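Local coordinates for A-type flavoprotein (Giardia intestinalis, PDB 2Q9U), which binds FMN and a mu-oxo-diiron centre and, as a flavodiiron protein, scavenges O2, probably by electron transfer from the flavin to the iron site, at residues P5-D10 and W65-A70; F61-L66 and K95-K100. All blocks are in the same frame, centred on the assembly; numbering follows the deposited sequence.

Contacts 1 and 2 lie on two sides of one helix, 62-72, in the metallo-beta-lactamase-like part of the chain, with their centres 13 Å apart. The first turns of that helix meet helix 94-97 and the 3-10 turn after it in contact 2; the next turns meet the N-terminal segment 5-10 in contact 1, so the segments overlap at Trp65 and Leu66 and the contacts touch nowhere else. Both lie away from the diiron and FMN pockets. Their centres are about 29 Å (contact 1) and 26 Å (contact 2) from the centre of the chain. Contact 1 also faces the second subunit, which reaches contact 2 at Glu64 alone.

Contact 1: P5-D10 and W65-A70; sequences PKYVQD and WLSRIA
Water carries the polar link between the N-terminal segment 5-10 and helix 62-72. One water donates to Gln9 O (2.6 Å) and accepts from Arg68 NH1 (2.9 Å), lying in the guanidinium plane at its edge. A second donates twice, to Asp10 OD1 and to the backbone oxygen Arg68 O, the latter at 2.8 Å. The apolar part belongs to Val8, whose CB points at the helix; Val8 CA lies 6.4 Å from Arg68 CA. Its CG1, beside the backbone N (chi1 -66°), lies over one face of the guanidinium, 4.0 Å from Arg68 NH1, while CG2 faces the backbone at Ser67 O. The arginine chain, extended from CG to NE, crosses the valine obliquely. One residue before Val8, Tyr7, with CG in the crowded position between N and carbonyl carbon (chi1 53°), brings its hydroxyl alongside Ser67: Tyr7 OH lies 3.1 Å from Ser67 OG, which sits at the ring edge. Both hydroxyls have firmer partners, Ser67 OG in Glu63 O one turn back and Tyr7 OH in Glu386 of the second subunit. Arg68 likewise divides its charge, NH2 pairing with Glu64 and NH1 with Asp279 of the second subunit. The buried guanidinium thus has its charge balanced by two carboxylates, and the N-terminal segment is held between helix 62-72 and the neighbouring subunit.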
loop_
_atom_site.group_PDB
_atom_site.type_symbol
_atom_site.label_atom_id
_atom_site.label_comp_id
_atom_site.label_asym_id
_atom_site.label_seq_id
_atom_site.Cartn_x
_atom_site.Cartn_y
_atom_site.Cartn_z
ATOM N N PRO A 5 27.523 -24.905 -16.976
ATOM C CA PRO A 5 26.126 -25.297 -16.773
ATOM C C PRO A 5 25.176 -24.370 -17.522
ATOM O O PRO A 5 25.431 -23.161 -17.629
ATOM C CB PRO A 5 25.920 -25.153 -15.265
ATOM C CG PRO A 5 27.296 -25.089 -14.669
ATOM C CD PRO A 5 28.183 -24.508 -15.718
ATOM N N LYS A 6 24.093 -24.941 -18.040
ATOM C CA LYS A 6 23.111 -24.193 -18.836
ATOM C C LYS A 6 21.865 -23.851 -18.010
ATOM O O LYS A 6 21.102 -24.743 -17.635
ATOM C CB LYS A 6 22.748 -25.007 -20.086
ATOM C CG LYS A 6 21.403 -24.684 -20.726
ATOM C CD LYS A 6 21.568 -23.764 -21.878
ATOM C CE LYS A 6 20.388 -23.850 -22.813
ATOM N NZ LYS A 6 20.671 -23.013 -23.996
ATOM N N TYR A 7 21.663 -22.564 -17.741
ATOM C CA TYR A 7 20.540 -22.129 -16.926
ATOM C C TYR A 7 19.834 -20.885 -17.485
ATOM O O TYR A 7 18.959 -20.327 -16.838
ATOM C CB TYR A 7 20.948 -21.955 -15.441
ATOM C CG TYR A 7 22.145 -21.060 -15.229
ATOM C CD1 TYR A 7 22.011 -19.671 -15.211
ATOM C CD2 TYR A 7 23.416 -21.602 -15.072
ATOM C CE1 TYR A 7 23.130 -18.829 -15.022
ATOM C CE2 TYR A 7 24.527 -20.786 -14.891
ATOM C CZ TYR A 7 24.375 -19.404 -14.862
ATOM O OH TYR A 7 25.494 -18.604 -14.703
ATOM N N VAL A 8 20.209 -20.473 -18.693
ATOM C CA VAL A 8 19.427 -19.485 -19.441
ATOM C C VAL A 8 19.071 -20.036 -20.812
ATOM O O VAL A 8 19.812 -20.861 -21.370
ATOM C CB VAL A 8 20.143 -18.109 -19.612
ATOM C CG1 VAL A 8 20.309 -17.408 -18.247
ATOM C CG2 VAL A 8 21.478 -18.232 -20.406
ATOM N N GLN A 9 17.946 -19.572 -21.351
ATOM C CA GLN A 9 17.562 -19.923 -22.710
ATOM C C GLN A 9 18.087 -18.839 -23.650
ATOM O O GLN A 9 17.836 -17.641 -23.414
ATOM C CB GLN A 9 16.028 -20.013 -22.854
ATOM C CG GLN A 9 15.605 -20.281 -24.330
ATOM C CD GLN A 9 14.182 -19.877 -24.674
ATOM O OE1 GLN A 9 13.442 -19.373 -23.844
ATOM N NE2 GLN A 9 13.788 -20.134 -25.916
ATOM N N ASP A 10 18.807 -19.236 -24.706
ATOM C CA ASP A 10 19.214 -18.260 -25.737
ATOM C C ASP A 10 18.005 -17.867 -26.545
ATOM O O ASP A 10 17.170 -18.707 -26.877
ATOM C CB ASP A 10 20.277 -18.841 -26.670
ATOM C CG ASP A 10 21.512 -19.273 -25.916
ATOM O OD1 ASP A 10 21.918 -18.558 -24.967
ATOM O OD2 ASP A 10 22.057 -20.344 -26.255
ATOM N N TRP A 65 22.521 -10.709 -16.665
ATOM C CA TRP A 65 22.894 -10.113 -17.942
ATOM C C TRP A 65 24.210 -10.719 -18.462
ATOM O O TRP A 65 24.326 -11.118 -19.640
ATOM C CB TRP A 65 23.041 -8.608 -17.720
ATOM C CG TRP A 65 23.568 -7.786 -18.885
ATOM C CD1 TRP A 65 22.999 -7.644 -20.130
ATOM C CD2 TRP A 65 24.741 -6.944 -18.883
ATOM N NE1 TRP A 65 23.760 -6.786 -20.891
ATOM C CE2 TRP A 65 24.827 -6.346 -20.158
ATOM C CE3 TRP A 65 25.745 -6.676 -17.936
ATOM C CZ2 TRP A 65 25.887 -5.475 -20.525
ATOM C CZ3 TRP A 65 26.791 -5.804 -18.295
ATOM C CH2 TRP A 65 26.846 -5.217 -19.574
ATOM N N LEU A 66 25.205 -10.808 -17.588
ATOM C CA LEU A 66 26.502 -11.364 -18.013
ATOM C C LEU A 66 26.337 -12.844 -18.394
ATOM O O LEU A 66 26.972 -13.305 -19.359
ATOM C CB LEU A 66 27.535 -11.190 -16.892
ATOM C CG LEU A 66 27.945 -9.724 -16.651
ATOM C CD1 LEU A 66 28.784 -9.564 -15.363
ATOM C CD2 LEU A 66 28.688 -9.139 -17.875
ATOM N N SER A 67 25.480 -13.556 -17.653
ATOM C CA SER A 67 25.210 -14.979 -17.916
ATOM C C SER A 67 24.579 -15.184 -19.290
ATOM O O SER A 67 24.975 -16.090 -20.033
ATOM C CB SER A 67 24.342 -15.610 -16.821
ATOM O OG SER A 67 25.093 -15.706 -15.622
ATOM N N ARG A 68 23.594 -14.344 -19.620
ATOM C CA ARG A 68 22.995 -14.373 -20.952
ATOM C C ARG A 68 23.987 -14.060 -22.069
ATOM O O ARG A 68 24.012 -14.748 -23.091
ATOM C CB ARG A 68 21.783 -13.442 -21.031
ATOM C CG ARG A 68 20.656 -13.850 -20.085
ATOM C CD ARG A 68 19.422 -13.022 -20.435
ATOM N NE ARG A 68 18.368 -13.162 -19.438
ATOM C CZ ARG A 68 17.550 -14.204 -19.364
ATOM N NH1 ARG A 68 17.683 -15.212 -20.228
ATOM N NH2 ARG A 68 16.604 -14.235 -18.418
ATOM N N ILE A 69 24.821 -13.044 -21.869
ATOM C CA ILE A 69 25.863 -12.735 -22.855
ATOM C C ILE A 69 26.844 -13.907 -23.028
ATOM O O ILE A 69 27.130 -14.320 -24.146
ATOM C CB ILE A 69 26.658 -11.443 -22.498
ATOM C CG1 ILE A 69 25.724 -10.229 -22.578
ATOM C CG2 ILE A 69 27.786 -11.202 -23.529
ATOM C CD1 ILE A 69 26.318 -8.944 -21.943
ATOM N N ALA A 70 27.355 -14.420 -21.924
ATOM C CA ALA A 70 28.345 -15.516 -21.947
ATOM C C ALA A 70 27.797 -16.769 -22.618
ATOM O O ALA A 70 28.556 -17.566 -23.182
ATOM C CB ALA A 70 28.822 -15.843 -20.511
HETATM O O HOH W 1 19.288 -15.581 -22.596
HETATM O O HOH W 2 21.708 -16.073 -23.941
#

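Contact 2: F61-L66 and K95-K100; sequences FAEEWL and KDHYHK
From a CB directed at helix 62-72, the side chain of His97 reaches across to its first turns. CG stands beside the backbone N, and the ring is turned roughly upright to the CA-CB-CG plane (chi2 93°), so that one face meets Ala62. There Ala62 CB makes a CH-pi contact 3.6 Å from the centroid of the His97 ring, 27° off its normal and displaced toward the rim. The closest ring atom is His97 CE1, 3.2 Å from Ala62 CB, a tight fit. ND1, beside CE1, hydrogen-bonds back to Ser93 O, which fixes the rotation of the ring. Farther along, on the same side of the ring plane as Ala62, Leu66 CD1 meets His97 CD2 obliquely at 3.8 Å. At NE2 the ring edge comes near the carboxylate of Glu63, whose OE2 lies near the ring plane, 3.6 Å from His97 NE2, the two planes being 76° apart. That carboxylate, brought over by a bend at chi2, forms a salt bridge with Lys100: Glu63 OE2 to Lys100 NZ is 3.0 Å. The lysine, extended beyond CG, crosses Leu66 at about a right angle, with Lys100 CD 3.6 Å from Leu66 CD1. Helix 62-72, which follows strand 52-54, thus packs beside the end of helix 94-97 and the 3-10 turn leading toward strand 105-108, while Phe61 and Glu64 face strand 17-24.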
loop_
_atom_site.group_PDB
_atom_site.type_symbol
_atom_site.label_atom_id
_atom_site.label_comp_id
_atom_site.label_asym_id
_atom_site.label_seq_id
_atom_site.Cartn_x
_atom_site.Cartn_y
_atom_site.Cartn_z
ATOM N N PHE A 61 20.930 -6.706 -11.506
ATOM C CA PHE A 61 20.738 -7.789 -12.486
ATOM C C PHE A 61 21.987 -8.091 -13.307
ATOM O O PHE A 61 21.915 -8.819 -14.310
ATOM C CB PHE A 61 19.567 -7.396 -13.413
ATOM C CG PHE A 61 18.314 -7.078 -12.659
ATOM C CD1 PHE A 61 17.523 -8.108 -12.140
ATOM C CD2 PHE A 61 17.941 -5.758 -12.419
ATOM C CE1 PHE A 61 16.341 -7.828 -11.398
ATOM C CE2 PHE A 61 16.768 -5.459 -11.681
ATOM C CZ PHE A 61 15.966 -6.503 -11.178
ATOM N N ALA A 62 23.129 -7.545 -12.866
ATOM C CA ALA A 62 24.377 -7.650 -13.612
ATOM C C ALA A 62 24.775 -9.076 -13.965
ATOM O O ALA A 62 25.136 -9.328 -15.108
ATOM C CB ALA A 62 25.532 -6.955 -12.862
ATOM N N GLU A 63 24.698 -9.996 -12.992
ATOM C CA GLU A 63 25.176 -11.380 -13.195
ATOM C C GLU A 63 24.270 -12.150 -14.127
ATOM O O GLU A 63 24.721 -12.982 -14.905
ATOM C CB GLU A 63 25.300 -12.148 -11.868
ATOM C CG GLU A 63 26.396 -11.591 -10.911
ATOM C CD GLU A 63 27.848 -11.698 -11.446
ATOM O OE1 GLU A 63 28.143 -12.510 -12.368
ATOM O OE2 GLU A 63 28.721 -10.957 -10.922
ATOM N N GLU A 64 22.978 -11.859 -14.048
ATOM C CA GLU A 64 22.040 -12.438 -15.023
ATOM C C GLU A 64 22.331 -12.010 -16.468
ATOM O O GLU A 64 22.377 -12.850 -17.390
ATOM C CB GLU A 64 20.603 -12.103 -14.621
ATOM C CG GLU A 64 19.552 -12.792 -15.519
ATOM C CD GLU A 64 18.095 -12.458 -15.155
ATOM O OE1 GLU A 64 17.807 -11.769 -14.140
ATOM O OE2 GLU A 64 17.224 -12.885 -15.934
ATOM N N TRP A 65 22.521 -10.709 -16.665
ATOM C CA TRP A 65 22.894 -10.113 -17.942
ATOM C C TRP A 65 24.210 -10.719 -18.462
ATOM O O TRP A 65 24.326 -11.118 -19.640
ATOM C CB TRP A 65 23.041 -8.608 -17.720
ATOM C CG TRP A 65 23.568 -7.786 -18.885
ATOM C CD1 TRP A 65 22.999 -7.644 -20.130
ATOM C CD2 TRP A 65 24.741 -6.944 -18.883
ATOM N NE1 TRP A 65 23.760 -6.786 -20.891
ATOM C CE2 TRP A 65 24.827 -6.346 -20.158
ATOM C CE3 TRP A 65 25.745 -6.676 -17.936
ATOM C CZ2 TRP A 65 25.887 -5.475 -20.525
ATOM C CZ3 TRP A 65 26.791 -5.804 -18.295
ATOM C CH2 TRP A 65 26.846 -5.217 -19.574
ATOM N N LEU A 66 25.205 -10.808 -17.588
ATOM C CA LEU A 66 26.502 -11.364 -18.013
ATOM C C LEU A 66 26.337 -12.844 -18.394
ATOM O O LEU A 66 26.972 -13.305 -19.359
ATOM C CB LEU A 66 27.535 -11.190 -16.892
ATOM C CG LEU A 66 27.945 -9.724 -16.651
ATOM C CD1 LEU A 66 28.784 -9.564 -15.363
ATOM C CD2 LEU A 66 28.688 -9.139 -17.875
ATOM N N LYS A 95 29.311 0.023 -13.672
ATOM C CA LYS A 95 30.137 0.525 -12.552
ATOM C C LYS A 95 31.101 -0.541 -12.026
ATOM O O LYS A 95 32.311 -0.320 -11.961
ATOM C CB LYS A 95 29.275 1.075 -11.411
ATOM C CG LYS A 95 30.091 1.807 -10.354
ATOM C CD LYS A 95 29.211 2.487 -9.318
ATOM C CE LYS A 95 30.040 3.423 -8.446
ATOM N NZ LYS A 95 31.342 2.821 -7.987
ATOM N N ASP A 96 30.555 -1.693 -11.653
ATOM C CA ASP A 96 31.323 -2.718 -10.955
ATOM C C ASP A 96 31.921 -3.717 -11.938
ATOM O O ASP A 96 32.738 -4.558 -11.564
ATOM C CB ASP A 96 30.445 -3.444 -9.935
ATOM C CG ASP A 96 30.363 -2.714 -8.609
ATOM O OD1 ASP A 96 31.351 -2.049 -8.233
ATOM O OD2 ASP A 96 29.311 -2.804 -7.943
ATOM N N HIS A 97 31.299 -3.834 -13.123
ATOM C CA HIS A 97 31.431 -4.982 -14.038
ATOM C C HIS A 97 32.043 -4.746 -15.411
ATOM O O HIS A 97 32.205 -5.616 -16.206
ATOM C CB HIS A 97 30.110 -5.700 -14.239
ATOM C CG HIS A 97 29.514 -6.247 -12.986
ATOM N ND1 HIS A 97 28.608 -5.554 -12.227
ATOM C CD2 HIS A 97 29.688 -7.422 -12.369
ATOM C CE1 HIS A 97 28.244 -6.282 -11.204
ATOM N NE2 HIS A 97 28.895 -7.416 -11.262
ATOM N N TYR A 98 32.353 -3.543 -15.704
ATOM C CA TYR A 98 32.713 -3.224 -17.080
ATOM C C TYR A 98 34.036 -3.881 -17.458
ATOM O O TYR A 98 34.261 -4.228 -18.617
ATOM C CB TYR A 98 32.810 -1.710 -17.267
ATOM C CG TYR A 98 34.096 -1.111 -16.743
ATOM C CD1 TYR A 98 34.205 -0.695 -15.422
ATOM C CD2 TYR A 98 35.202 -0.961 -17.570
ATOM C CE1 TYR A 98 35.378 -0.148 -14.940
ATOM C CE2 TYR A 98 36.378 -0.415 -17.097
ATOM C CZ TYR A 98 36.461 -0.009 -15.782
ATOM O OH TYR A 98 37.633 0.534 -15.309
ATOM N N HIS A 99 34.908 -4.049 -16.470
ATOM C CA HIS A 99 36.199 -4.740 -16.676
ATOM C C HIS A 99 36.061 -6.171 -17.172
ATOM O O HIS A 99 37.029 -6.743 -17.677
ATOM C CB HIS A 99 37.011 -4.793 -15.385
ATOM C CG HIS A 99 37.869 -3.596 -15.161
ATOM N ND1 HIS A 99 38.745 -3.120 -16.114
ATOM C CD2 HIS A 99 37.989 -2.776 -14.090
ATOM C CE1 HIS A 99 39.372 -2.060 -15.633
ATOM N NE2 HIS A 99 38.923 -1.825 -14.412
ATOM N N LYS A 100 34.875 -6.757 -17.018
ATOM C CA LYS A 100 34.684 -8.147 -17.416
ATOM C C LYS A 100 34.750 -8.324 -18.918
ATOM O O LYS A 100 35.029 -9.428 -19.406
ATOM C CB LYS A 100 33.400 -8.737 -16.822
ATOM C CG LYS A 100 33.449 -8.730 -15.278
ATOM C CD LYS A 100 32.280 -9.428 -14.662
ATOM C CE LYS A 100 32.365 -9.420 -13.116
ATOM N NZ LYS A 100 31.169 -10.121 -12.533
#